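Long-range contact in putative uncharacterized protein (Xanthomonas campestris pv. campestris, PDB 3RQA), which is of unknown function but assembles through a parallel helical bundle into a tetramer of PilZ domains related to cyclic di-GMP receptors: residues L85-L99 and V127-L139. Residues are numbered along the deposited sequence; the frame is centred on the assembly and turned at random.
Sequences LALIGRLVRQSDTRL and VLLQPSDWLPELL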
# COMPACT_ATOMS: atom_id res chain seq x y z
N LEU C 85 -1.76 6.84 -1.40
CA LEU C 85 -0.42 7.39 -1.24
C LEU C 85 -0.16 7.79 0.20
O LEU C 85 0.88 7.46 0.76
CB LEU C 85 -0.23 8.62 -2.13
CG LEU C 85 1.11 8.82 -2.86
CD1 LEU C 85 1.37 10.30 -2.94
CD2 LEU C 85 2.27 8.10 -2.15
N ALA C 86 -1.09 8.51 0.79
CA ALA C 86 -0.94 8.93 2.18
C ALA C 86 -0.86 7.71 3.11
O ALA C 86 -0.01 7.68 4.00
CB ALA C 86 -2.10 9.83 2.60
N LEU C 87 -1.74 6.73 2.91
CA LEU C 87 -1.73 5.54 3.75
C LEU C 87 -0.45 4.71 3.59
O LEU C 87 0.09 4.18 4.57
CB LEU C 87 -2.96 4.67 3.48
CG LEU C 87 -4.28 5.16 4.11
CD1 LEU C 87 -5.46 4.44 3.50
CD2 LEU C 87 -4.24 4.95 5.64
N ILE C 88 0.06 4.61 2.36
CA ILE C 88 1.29 3.84 2.17
C ILE C 88 2.43 4.59 2.87
O ILE C 88 3.32 3.98 3.45
CB ILE C 88 1.61 3.61 0.67
CG1 ILE C 88 2.88 2.76 0.53
CG2 ILE C 88 1.80 4.92 -0.05
CD1 ILE C 88 2.69 1.28 0.81
N GLY C 89 2.38 5.92 2.82
CA GLY C 89 3.40 6.72 3.48
C GLY C 89 3.35 6.52 4.98
O GLY C 89 4.38 6.47 5.67
N ARG C 90 2.13 6.40 5.50
CA ARG C 90 1.93 6.19 6.93
C ARG C 90 2.50 4.82 7.31
O ARG C 90 3.15 4.67 8.33
CB ARG C 90 0.44 6.26 7.28
CG ARG C 90 0.15 6.04 8.75
CD ARG C 90 -1.29 6.36 9.07
NE ARG C 90 -1.63 7.72 8.64
CZ ARG C 90 -1.28 8.82 9.29
NH1 ARG C 90 -1.62 10.01 8.81
NH2 ARG C 90 -0.60 8.75 10.42
N LEU C 91 2.25 3.82 6.46
CA LEU C 91 2.73 2.47 6.72
C LEU C 91 4.25 2.47 6.87
O LEU C 91 4.80 1.94 7.83
CB LEU C 91 2.35 1.53 5.57
CG LEU C 91 1.91 0.10 5.90
CD1 LEU C 91 2.26 -0.79 4.70
CD2 LEU C 91 2.59 -0.42 7.17
N VAL C 92 4.93 3.07 5.90
CA VAL C 92 6.38 3.15 5.90
C VAL C 92 6.96 3.79 7.15
O VAL C 92 7.94 3.30 7.71
CB VAL C 92 6.87 3.91 4.66
CG1 VAL C 92 8.35 4.21 4.77
CG2 VAL C 92 6.59 3.09 3.41
N ARG C 93 6.35 4.89 7.61
CA ARG C 93 6.86 5.55 8.80
C ARG C 93 6.80 4.62 10.00
O ARG C 93 7.57 4.75 10.94
CB ARG C 93 6.07 6.84 9.09
CG ARG C 93 6.33 7.96 8.10
CD ARG C 93 5.40 9.14 8.37
NE ARG C 93 5.36 10.08 7.25
CZ ARG C 93 6.37 10.88 6.92
NH1 ARG C 93 6.24 11.71 5.88
NH2 ARG C 93 7.49 10.87 7.62
N GLN C 94 5.88 3.66 9.97
CA GLN C 94 5.73 2.69 11.05
C GLN C 94 6.97 1.82 11.26
O GLN C 94 7.39 1.58 12.40
CB GLN C 94 4.53 1.78 10.80
CG GLN C 94 3.27 2.17 11.53
CD GLN C 94 2.08 1.29 11.16
OE1 GLN C 94 2.22 0.07 10.99
NE2 GLN C 94 0.90 1.89 11.04
N SER C 95 7.58 1.36 10.18
CA SER C 95 8.73 0.48 10.29
C SER C 95 10.11 1.08 10.02
O SER C 95 11.03 0.89 10.81
CB SER C 95 8.54 -0.72 9.36
OG SER C 95 8.38 -0.28 8.02
N ASP C 96 10.25 1.80 8.91
CA ASP C 96 11.54 2.38 8.56
C ASP C 96 12.19 3.26 9.61
O ASP C 96 11.52 3.99 10.34
CB ASP C 96 11.44 3.15 7.24
CG ASP C 96 11.41 2.23 6.03
OD1 ASP C 96 11.47 2.76 4.90
OD2 ASP C 96 11.32 0.99 6.19
N THR C 97 13.52 3.17 9.67
CA THR C 97 14.32 3.97 10.59
C THR C 97 14.61 5.27 9.84
O THR C 97 15.13 5.23 8.73
CB THR C 97 15.66 3.29 10.92
OG1 THR C 97 15.42 1.98 11.44
CG2 THR C 97 16.43 4.10 11.96
N ARG C 98 14.26 6.40 10.44
CA ARG C 98 14.48 7.68 9.78
C ARG C 98 15.94 8.12 9.86
O ARG C 98 16.66 7.77 10.79
CB ARG C 98 13.61 8.77 10.41
CG ARG C 98 12.14 8.44 10.57
CD ARG C 98 11.85 7.88 11.96
NE ARG C 98 10.42 7.90 12.27
CZ ARG C 98 9.50 7.20 11.61
NH1 ARG C 98 9.85 6.43 10.60
NH2 ARG C 98 8.23 7.30 11.96
N LEU C 99 16.35 8.91 8.88
CA LEU C 99 17.71 9.43 8.85
C LEU C 99 17.71 10.61 9.82
O LEU C 99 16.66 11.16 10.12
CB LEU C 99 18.06 9.92 7.45
CG LEU C 99 18.06 8.87 6.33
CD1 LEU C 99 17.91 9.56 4.98
CD2 LEU C 99 19.35 8.05 6.40
N VAL C 127 24.92 7.63 -0.43
CA VAL C 127 24.39 8.78 0.28
C VAL C 127 22.88 8.52 0.38
O VAL C 127 22.26 8.20 -0.63
CB VAL C 127 24.61 10.09 -0.52
CG1 VAL C 127 23.70 11.18 -0.01
CG2 VAL C 127 26.06 10.53 -0.41
N LEU C 128 22.31 8.60 1.58
CA LEU C 128 20.87 8.40 1.75
C LEU C 128 20.26 9.75 2.07
O LEU C 128 20.78 10.49 2.91
CB LEU C 128 20.57 7.40 2.87
CG LEU C 128 20.58 5.92 2.44
CD1 LEU C 128 21.97 5.54 1.94
CD2 LEU C 128 20.18 5.03 3.60
N LEU C 129 19.17 10.08 1.38
CA LEU C 129 18.51 11.37 1.53
C LEU C 129 16.99 11.25 1.44
O LEU C 129 16.47 10.48 0.62
CB LEU C 129 18.99 12.28 0.41
CG LEU C 129 19.78 13.58 0.57
CD1 LEU C 129 20.96 13.42 1.51
CD2 LEU C 129 20.26 13.99 -0.83
N GLN C 130 16.27 12.01 2.26
CA GLN C 130 14.80 12.03 2.17
C GLN C 130 14.51 13.38 1.54
O GLN C 130 14.44 14.40 2.22
CB GLN C 130 14.13 11.96 3.54
CG GLN C 130 12.61 11.82 3.43
CD GLN C 130 11.90 11.89 4.77
OE1 GLN C 130 12.36 11.32 5.75
NE2 GLN C 130 10.76 12.58 4.81
N PRO C 131 14.33 13.39 0.21
CA PRO C 131 14.06 14.59 -0.58
C PRO C 131 12.81 15.38 -0.26
O PRO C 131 12.85 16.61 -0.17
CB PRO C 131 14.04 14.05 -2.01
CG PRO C 131 13.46 12.69 -1.83
CD PRO C 131 14.21 12.18 -0.62
N SER C 132 11.70 14.68 -0.08
CA SER C 132 10.42 15.31 0.20
C SER C 132 10.24 15.86 1.60
O SER C 132 10.73 16.94 1.93
CB SER C 132 9.29 14.33 -0.09
OG SER C 132 8.05 14.93 0.20
N ASP C 133 9.51 15.11 2.42
CA ASP C 133 9.21 15.49 3.79
C ASP C 133 7.83 14.88 4.09
O ASP C 133 7.64 14.24 5.13
CB ASP C 133 9.13 17.01 3.96
CG ASP C 133 9.01 17.43 5.40
OD1 ASP C 133 8.14 16.88 6.11
OD2 ASP C 133 9.78 18.32 5.84
N TRP C 134 6.88 15.08 3.19
CA TRP C 134 5.54 14.51 3.37
C TRP C 134 5.55 13.05 2.89
O TRP C 134 4.65 12.28 3.22
CB TRP C 134 4.48 15.30 2.60
CG TRP C 134 4.70 15.32 1.13
CD1 TRP C 134 5.51 16.18 0.43
CD2 TRP C 134 4.17 14.40 0.17
NE1 TRP C 134 5.51 15.84 -0.91
CE2 TRP C 134 4.70 14.75 -1.10
CE3 TRP C 134 3.29 13.31 0.26
CZ2 TRP C 134 4.38 14.05 -2.27
CZ3 TRP C 134 2.98 12.61 -0.91
CH2 TRP C 134 3.53 12.99 -2.16
N LEU C 135 6.57 12.68 2.12
CA LEU C 135 6.70 11.32 1.60
C LEU C 135 7.95 10.69 2.20
O LEU C 135 9.07 11.13 1.95
CB LEU C 135 6.82 11.34 0.08
CG LEU C 135 6.86 10.00 -0.67
CD1 LEU C 135 5.46 9.42 -0.76
CD2 LEU C 135 7.42 10.23 -2.06
N PRO C 136 7.78 9.63 3.01
CA PRO C 136 8.91 8.95 3.66
C PRO C 136 9.72 8.04 2.74
O PRO C 136 10.01 6.89 3.09
CB PRO C 136 8.22 8.18 4.78
CG PRO C 136 6.96 7.71 4.08
CD PRO C 136 6.50 8.97 3.34
N GLU C 137 10.08 8.52 1.56
CA GLU C 137 10.87 7.71 0.65
C GLU C 137 12.27 8.28 0.55
O GLU C 137 12.47 9.50 0.59
CB GLU C 137 10.23 7.64 -0.74
CG GLU C 137 10.99 6.75 -1.71
CD GLU C 137 10.89 5.27 -1.38
OE1 GLU C 137 11.11 4.89 -0.21
OE2 GLU C 137 10.59 4.48 -2.30
N LEU C 138 13.25 7.40 0.42
CA LEU C 138 14.63 7.86 0.34
C LEU C 138 15.26 7.80 -1.03
O LEU C 138 14.99 6.90 -1.82
CB LEU C 138 15.49 7.08 1.34
CG LEU C 138 15.01 7.15 2.80
CD1 LEU C 138 16.00 6.43 3.72
CD2 LEU C 138 14.86 8.59 3.22
N LEU C 139 16.07 8.80 -1.31
CA LEU C 139 16.81 8.86 -2.55
C LEU C 139 18.18 8.28 -2.16
O LEU C 139 18.82 8.77 -1.22
CB LEU C 139 16.96 10.32 -3.01
CG LEU C 139 17.75 10.57 -4.30
CD1 LEU C 139 16.95 10.08 -5.52
CD2 LEU C 139 18.06 12.06 -4.42
O HOH W 1 11.45 5.69 5.01
O HOH W 2 14.40 9.63 7.15
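Pro136, the centre of an inverse gamma turn, presses its ring onto helix 73-95 at Gly89, its CG 3.3 Å from Gly89 O and 3.7 Å from Gly89 CA; with no side chain at Gly89, the ring lies directly against the helix backbone. Val92 CG1 borders the same ring, and Arg93 crosses it at about a right angle, one guanidinium face over Pro136 CB. With CG beside its own backbone N (chi1 -70°) and the chain extended to NE, Arg93 carries NH1 to Asp133 O, a 3.0 Å hydrogen bond bent to 148° at the hydrogen. One turn earlier on the helix, Leu85 CD1 meets the edge of the Trp134 indole 3.5 Å from CZ3, while CD2 touches Leu135 CD1. Beyond the helix, Leu99 CD1 reaches tip to tip to Leu138 CD2 (3.7 Å), and Leu99 CD2 packs on Leu128 CB. One water bridges Asp96 OD1 and Pro136 O; another joins Leu99 N to Gln130 OE1. Glu56 OE1 accepts a hydrogen bond from Trp134 NE1. The contact seats the loop between barrel strands 124-129 and 139-150 on helix 73-95, whose Ile88 and Leu91 meet their counterparts in neighbouring subunits, consistent with the tetramer's four-helix bundle; Leu135 also packs on helix 42-55, and strand 24-34 flanks Leu99 and Leu128.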